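Local coordinates for protein alginate lyase, family PL7 (Zobellia galactanivorans, PDB 3ZPY) that probably cleaves alginate by beta-elimination, the chain here being the catalytic domain of a longer family PL7 lyase, at residues Asn18-Ser23 with Arg64-Ser69; Gln110-Asp115 with Lys227-Thr232. One frame throughout, in Å; residues are numbered along the deposited sequence.

Contact 1: Asn18-Ser23 with Arg64-Ser69; sequences NSFIGS and RGLGGS
The bond from G68 N to G65 O, 3.0 Å long, closes the type II turn that holds L66 and G67 against the ring of F20. Across the gap the contact is apolar and rests on one face of that ring. L66 reaches over it with CD2, which stands 3.4 Å from the F20 ring centroid and 20° off its normal: a CH-pi contact, displaced toward one rim. That rim is the CD1–CE1 side, and the approach of L66 CD2 to F20 CD1, at 3.2 Å, is snug. L66 CG stands over the middle of the ring, nearly equidistant from its six carbons (3.8 Å to F20 CE2), so the CG–CD2 bond runs from above the centre out to the CD1–CE1 side. The first torsion of L66 brings it there, setting CG opposite the backbone N (chi1 -172°).

G67 takes the third place of the turn with positive phi, which favours glycine, and the ring gives a second reason: G67 CA is 4.0 Å from F20 CE2, and a beta carbon would run into that atom. Replacing F20 with alanine would probably leave L66 CD2 without the aromatic face it rests on and open a gap beside the turn.

F20 comes from strand 15-21, flanked by strands 29-31 and 76-83, and its ring also meets that of Y30 at about 50°. L66 touches Y50, and the G67 backbone bonds to G25, so the buried contact joins strand 15-21 of the ten-stranded sheet to the loop that leaves strand 58-63 of the seven-stranded one.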
ATOM      1  N   ASN A  18       1.874   7.889   6.251  1.00  6.20           N
ATOM      2  CA  ASN A  18       2.898   8.390   5.289  1.00  6.31           C
ATOM      3  C   ASN A  18       2.205   9.320   4.268  1.00  6.55           C
ATOM      4  O   ASN A  18       1.251   8.912   3.629  1.00  6.94           O
ATOM      5  CB  ASN A  18       3.565   7.263   4.477  1.00  8.34           C
ATOM      6  CG  ASN A  18       4.100   6.094   5.276  1.00  8.07           C
ATOM      7  OD1 ASN A  18       4.624   6.209   6.394  1.00 11.50           O
ATOM      8  ND2 ASN A  18       4.038   4.973   4.661  1.00  8.71           N
ATOM      9  N   SER A  19       2.563  10.618   4.202  1.00  5.67           N
ATOM     10  CA  SER A  19       1.921  11.530   3.288  1.00  5.15           C
ATOM     11  C   SER A  19       2.835  12.624   2.905  1.00  6.51           C
ATOM     12  O   SER A  19       4.076  12.602   3.227  1.00  8.25           O
ATOM     13  CB  SER A  19       0.579  12.021   3.877  1.00  6.03           C
ATOM     14  OG  SER A  19      -0.220  12.624   2.894  1.00  6.22           O
ATOM     15  N   PHE A  20       2.304  13.581   2.148  1.00  7.88           N
ATOM     16  CA  PHE A  20       3.095  14.695   1.646  1.00  8.25           C
ATOM     17  C   PHE A  20       2.489  16.011   2.128  1.00  9.18           C
ATOM     18  O   PHE A  20       1.281  16.046   2.445  1.00  9.59           O
ATOM     19  CB  PHE A  20       3.048  14.736   0.089  1.00 10.45           C
ATOM     20  CG  PHE A  20       3.990  13.766  -0.563  1.00  7.87           C
ATOM     21  CD1 PHE A  20       3.634  12.431  -0.709  1.00  8.34           C
ATOM     22  CD2 PHE A  20       5.266  14.211  -1.039  1.00  9.62           C
ATOM     23  CE1 PHE A  20       4.542  11.507  -1.222  1.00  8.32           C
ATOM     24  CE2 PHE A  20       6.148  13.262  -1.561  1.00 10.39           C
ATOM     25  CZ  PHE A  20       5.766  11.939  -1.711  1.00  8.23           C
ATOM     26  N   ILE A  21       3.303  17.055   2.138  1.00 11.03           N
ATOM     27  CA  ILE A  21       2.783  18.389   2.257  1.00 12.84           C
ATOM     28  C   ILE A  21       3.102  19.186   1.000  1.00 12.96           C
ATOM     29  O   ILE A  21       4.033  18.832   0.263  1.00 15.52           O
ATOM     30  CB  ILE A  21       3.263  19.102   3.543  1.00 14.13           C
ATOM     31  CG1 ILE A  21       4.742  19.481   3.496  1.00 16.47           C
ATOM     32  CG2 ILE A  21       2.850  18.345   4.800  1.00 15.44           C
ATOM     33  CD1 ILE A  21       5.109  20.481   4.597  1.00 17.66           C
ATOM     34  N   GLY A  22       2.349  20.263   0.787  1.00 13.03           N
ATOM     35  CA  GLY A  22       2.561  21.148  -0.358  1.00 12.56           C
ATOM     36  C   GLY A  22       1.671  20.719  -1.493  1.00 11.55           C
ATOM     37  O   GLY A  22       1.097  19.614  -1.471  1.00 12.90           O
ATOM     38  N   SER A  23       1.519  21.594  -2.476  1.00 13.96           N
ATOM     39  CA  SER A  23       0.752  21.261  -3.679  1.00 14.75           C
ATOM     40  C   SER A  23       1.397  20.082  -4.425  1.00 14.19           C
ATOM     41  O   SER A  23       2.606  19.961  -4.414  1.00 12.53           O
ATOM     42  CB  SER A  23       0.630  22.420  -4.622  1.00 14.75           C
ATOM     43  OG  SER A  23       0.013  23.455  -3.951  1.00 25.19           O
ATOM     44  N   ARG A  64       2.342  10.591  -9.942  1.00  7.44           N
ATOM     45  CA  ARG A  64       3.605  10.345 -10.666  1.00  8.40           C
ATOM     46  C   ARG A  64       4.522  11.539 -10.417  1.00  9.91           C
ATOM     47  O   ARG A  64       4.106  12.721 -10.506  1.00  8.43           O
ATOM     48  CB  ARG A  64       3.226  10.341 -12.171  1.00  8.74           C
ATOM     49  CG  ARG A  64       4.378   9.984 -13.139  1.00  8.11           C
ATOM     50  CD  ARG A  64       3.832  10.030 -14.568  1.00  8.22           C
ATOM     51  NE  ARG A  64       4.721   9.377 -15.551  1.00  9.44           N
ATOM     52  CZ  ARG A  64       5.549  10.003 -16.381  1.00  9.47           C
ATOM     53  NH1 ARG A  64       5.807  11.300 -16.267  1.00 11.97           N
ATOM     54  NH2 ARG A  64       6.158   9.313 -17.339  1.00 12.83           N
ATOM     55  N   GLY A  65       5.798  11.243 -10.075  1.00  9.48           N
ATOM     56  CA  GLY A  65       6.801  12.340  -9.924  1.00 12.62           C
ATOM     57  C   GLY A  65       6.629  13.159  -8.638  1.00  9.53           C
ATOM     58  O   GLY A  65       7.340  14.116  -8.504  1.00 13.02           O
ATOM     59  N   LEU A  66       5.670  12.792  -7.739  1.00  9.29           N
ATOM     60  CA  LEU A  66       5.444  13.531  -6.529  1.00 11.38           C
ATOM     61  C   LEU A  66       6.712  13.494  -5.678  1.00 11.97           C
ATOM     62  O   LEU A  66       7.232  12.419  -5.319  1.00 12.32           O
ATOM     63  CB  LEU A  66       4.304  12.922  -5.795  1.00  9.02           C
ATOM     64  CG  LEU A  66       3.737  13.651  -4.535  1.00  9.28           C
ATOM     65  CD1 LEU A  66       3.217  15.058  -4.885  1.00 12.41           C
ATOM     66  CD2 LEU A  66       2.670  12.847  -3.754  1.00  9.03           C
ATOM     67  N   GLY A  67       7.203  14.674  -5.310  1.00 11.21           N
ATOM     68  CA  GLY A  67       8.402  14.720  -4.501  1.00 14.70           C
ATOM     69  C   GLY A  67       9.667  14.272  -5.271  1.00 15.38           C
ATOM     70  O   GLY A  67      10.685  14.001  -4.646  1.00 20.46           O
ATOM     71  N   GLY A  68       9.607  14.160  -6.606  1.00 13.96           N
ATOM     72  CA  GLY A  68      10.670  13.553  -7.444  1.00 19.49           C
ATOM     73  C   GLY A  68      11.937  14.324  -7.344  1.00 20.17           C
ATOM     74  O   GLY A  68      13.017  13.789  -7.668  1.00 24.06           O
ATOM     75  N   SER A  69      11.824  15.597  -6.939  1.00 23.51           N
ATOM     76  CA  SER A  69      13.027  16.433  -6.753  1.00 21.27           C
ATOM     77  C   SER A  69      13.958  15.970  -5.647  1.00 40.14           C
ATOM     78  O   SER A  69      15.215  16.040  -5.762  1.00 43.46           O
ATOM     79  CB  SER A  69      12.634  17.890  -6.479  1.00 32.63           C
ATOM     80  OG  SER A  69      12.358  18.505  -7.719  1.00 36.36           O
TER

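Contact 2: Gln110-Asp115 with Lys227-Thr232; sequences QDTDGD and KGASYT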
ATOM      1  N   GLN A 110       0.695   6.776 -14.739  1.00  6.33           N
ATOM      2  CA  GLN A 110       1.363   6.436 -16.025  1.00  9.31           C
ATOM      3  C   GLN A 110       2.788   6.117 -15.637  1.00  8.35           C
ATOM      4  O   GLN A 110       3.470   6.982 -14.967  1.00  9.14           O
ATOM      5  CB  GLN A 110       1.302   7.608 -16.934  1.00  9.37           C
ATOM      6  CG  GLN A 110       2.181   7.441 -18.198  1.00 10.82           C
ATOM      7  CD  GLN A 110       2.006   8.592 -19.117  1.00 18.64           C
ATOM      8  OE1 GLN A 110       1.056   9.341 -19.005  1.00 16.22           O
ATOM      9  NE2 GLN A 110       2.922   8.750 -20.052  1.00 26.76           N
ATOM     10  N   ASP A 111       3.257   4.943 -16.061  1.00  7.97           N
ATOM     11  CA  ASP A 111       4.670   4.529 -15.885  1.00  8.82           C
ATOM     12  C   ASP A 111       5.632   5.574 -16.382  1.00  8.67           C
ATOM     13  O   ASP A 111       5.333   6.377 -17.292  1.00  9.61           O
ATOM     14  CB  ASP A 111       4.898   3.279 -16.750  1.00  9.54           C
ATOM     15  CG  ASP A 111       4.209   1.998 -16.149  1.00  9.90           C
ATOM     16  OD1 ASP A 111       3.452   2.124 -15.125  1.00  9.39           O
ATOM     17  OD2 ASP A 111       4.530   0.927 -16.765  1.00 15.65           O
ATOM     18  N   THR A 112       6.866   5.544 -15.837  1.00  8.79           N
ATOM     19  CA  THR A 112       7.970   6.413 -16.334  1.00  9.68           C
ATOM     20  C   THR A 112       8.129   6.271 -17.835  1.00 11.62           C
ATOM     21  O   THR A 112       8.276   7.278 -18.535  1.00 12.30           O
ATOM     22  CB  THR A 112       9.292   6.033 -15.629  1.00  9.53           C
ATOM     23  OG1 THR A 112       9.065   6.246 -14.236  1.00  9.70           O
ATOM     24  CG2 THR A 112      10.469   6.970 -16.109  1.00 10.73           C
ATOM     25  N   ASP A 113       8.056   5.027 -18.319  1.00 10.95           N
ATOM     26  CA  ASP A 113       8.246   4.727 -19.737  1.00 17.10           C
ATOM     27  C   ASP A 113       7.016   5.019 -20.563  1.00 17.58           C
ATOM     28  O   ASP A 113       7.063   4.778 -21.743  1.00 24.09           O
ATOM     29  CB  ASP A 113       8.727   3.275 -19.997  1.00 21.08           C
ATOM     30  CG  ASP A 113       7.669   2.205 -19.623  1.00 24.75           C
ATOM     31  OD1 ASP A 113       6.463   2.573 -19.575  1.00 14.89           O
ATOM     32  OD2 ASP A 113       8.063   0.990 -19.470  1.00 26.64           O
ATOM     33  N   GLY A 114       5.881   5.433 -19.943  1.00 16.28           N
ATOM     34  CA  GLY A 114       4.711   5.961 -20.668  1.00 20.38           C
ATOM     35  C   GLY A 114       3.654   4.915 -21.010  1.00 17.38           C
ATOM     36  O   GLY A 114       2.448   5.254 -21.278  1.00 20.24           O
ATOM     37  N   ASP A 115       4.036   3.652 -20.927  1.00 17.79           N
ATOM     38  CA  ASP A 115       3.197   2.604 -21.358  1.00 16.38           C
ATOM     39  C   ASP A 115       2.820   1.761 -20.164  1.00 11.26           C
ATOM     40  O   ASP A 115       3.682   1.008 -19.557  1.00 17.47           O
ATOM     41  CB  ASP A 115       3.957   1.713 -22.262  1.00 19.91           C
ATOM     42  CG  ASP A 115       3.112   0.592 -22.880  1.00 29.32           C
ATOM     43  OD1 ASP A 115       1.886   0.827 -23.160  1.00 22.10           O
ATOM     44  OD2 ASP A 115       3.728  -0.507 -23.088  1.00 39.03           O
ATOM     45  N   LYS A 227       9.565   5.277 -11.020  1.00  9.79           N
ATOM     46  CA  LYS A 227      10.882   5.713 -10.545  1.00 12.64           C
ATOM     47  C   LYS A 227      11.411   6.750 -11.519  1.00 12.25           C
ATOM     48  O   LYS A 227      11.484   6.509 -12.750  1.00 13.96           O
ATOM     49  CB  LYS A 227      11.842   4.523 -10.420  1.00 15.54           C
ATOM     50  CG  LYS A 227      11.419   3.537  -9.327  1.00 17.18           C
ATOM     51  CD  LYS A 227      12.552   2.606  -8.912  1.00 21.38           C
ATOM     52  CE  LYS A 227      12.146   1.700  -7.741  1.00 25.81           C
ATOM     53  NZ  LYS A 227      13.247   0.814  -7.247  1.00 29.21           N
ATOM     54  N   GLY A 228      11.846   7.903 -11.003  1.00 15.13           N
ATOM     55  CA  GLY A 228      12.475   8.911 -11.904  1.00 15.59           C
ATOM     56  C   GLY A 228      11.473   9.599 -12.828  1.00 15.09           C
ATOM     57  O   GLY A 228      11.865  10.404 -13.666  1.00 17.54           O
ATOM     58  N   ALA A 229      10.178   9.331 -12.610  1.00 12.47           N
ATOM     59  CA  ALA A 229       9.196   9.987 -13.497  1.00 10.66           C
ATOM     60  C   ALA A 229       9.013  11.476 -13.190  1.00 12.92           C
ATOM     61  O   ALA A 229       9.095  11.924 -12.041  1.00 13.07           O
ATOM     62  CB  ALA A 229       7.868   9.277 -13.438  1.00 12.74           C
ATOM     63  N   SER A 230       8.713  12.237 -14.223  1.00 13.08           N
ATOM     64  CA  SER A 230       8.366  13.633 -14.033  1.00 13.11           C
ATOM     65  C   SER A 230       6.916  13.783 -13.562  1.00 11.84           C
ATOM     66  O   SER A 230       6.078  12.892 -13.736  1.00 11.14           O
ATOM     67  CB  SER A 230       8.591  14.390 -15.314  1.00 19.29           C
ATOM     68  OG  SER A 230       7.630  13.956 -16.221  1.00 22.53           O
ATOM     69  N   TYR A 231       6.626  14.941 -12.956  1.00 12.15           N
ATOM     70  CA  TYR A 231       5.288  15.255 -12.526  1.00 12.32           C
ATOM     71  C   TYR A 231       4.490  15.837 -13.668  1.00 12.58           C
ATOM     72  O   TYR A 231       4.887  16.814 -14.282  1.00 13.56           O
ATOM     73  CB  TYR A 231       5.340  16.211 -11.313  1.00 11.37           C
ATOM     74  CG  TYR A 231       3.917  16.613 -10.892  1.00 11.64           C
ATOM     75  CD1 TYR A 231       3.275  17.713 -11.537  1.00 13.84           C
ATOM     76  CD2 TYR A 231       3.145  15.865  -9.944  1.00 11.83           C
ATOM     77  CE1 TYR A 231       1.923  18.075 -11.237  1.00 14.06           C
ATOM     78  CE2 TYR A 231       1.798  16.278  -9.637  1.00 10.80           C
ATOM     79  CZ  TYR A 231       1.238  17.381 -10.253  1.00 12.10           C
ATOM     80  OH  TYR A 231      -0.060  17.685  -9.981  1.00 16.86           O
ATOM     81  N   THR A 232       3.327  15.225 -13.945  1.00 10.32           N
ATOM     82  CA  THR A 232       2.481  15.642 -15.094  1.00 11.40           C
ATOM     83  C   THR A 232       1.023  15.927 -14.690  1.00 11.57           C
ATOM     84  O   THR A 232       0.274  16.374 -15.560  1.00 12.79           O
ATOM     85  CB  THR A 232       2.460  14.552 -16.157  1.00 13.28           C
ATOM     86  OG1 THR A 232       1.897  13.353 -15.548  1.00 14.15           O
ATOM     87  CG2 THR A 232       3.907  14.301 -16.720  1.00 13.28           C
TER
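A type I beta turn from D111 to G114, in the loop joining strands 96-107 and 117-125, offers its second residue, T112, to the bend at K227–A229. The hydroxyl does the work: T112 OG1 donates to K227 O at 2.9 Å. It does not come in along a lone pair, but stands above the carbonyl plane, 55° out of it, with a C=O...OG1 angle of 119°. The same oxygen also lies alongside the methyl, K227 O being 3.5 Å from T112 CG2. The first torsion of T112 (chi1 -60°) sets OG1 anti to the carbonyl carbon, facing K227 O, and CG2 anti to the backbone N. The methyl of A229 packs against the same hydroxyl, its CB 3.4 Å from T112 OG1.

In the two-sheeted beta-sandwich of this alginate lyase, the partner loop leads from strand 221-223 into strand 235-247, so the contact ties together two connections that enter different sheets. The turn itself is pinned by G114 N to D111 O, 2.9 Å, with G114 at positive phi. Overlapping its end, D113 OD1 accepts from D115 N at 3.0 Å in an Asx turn, the N-H pointing nearly straight at the oxygen.

T112 OG1 has a second, weak bond to S225 O, and the T112 backbone also bonds to S225. The K227 side chain leads away from the turn and touches N74, while A229, the buried member, packs against R64.

Both segments of contact 1 precede those of contact 2 in the sequence, and the two centres lie 14 Å apart on the same side of the domain's centre. R64, at the start of 64-69, is the bridge: its guanidinium hydrogen-bonds to the backbone carbonyls of Q110, D111 and S230, reaching both segments of contact 2. The strands behind them explain the closeness. Strand 58-63, which leads into R64, neighbours strand 235-247, which follows 227-232, and that strand in turn neighbours 96-107, which precedes 110-115. Three loops from adjacent strands of the seven-stranded sheet are thus held together, and the packing of L66 on F20 joins the 64-69 loop to strand 15-21 of the ten-stranded one.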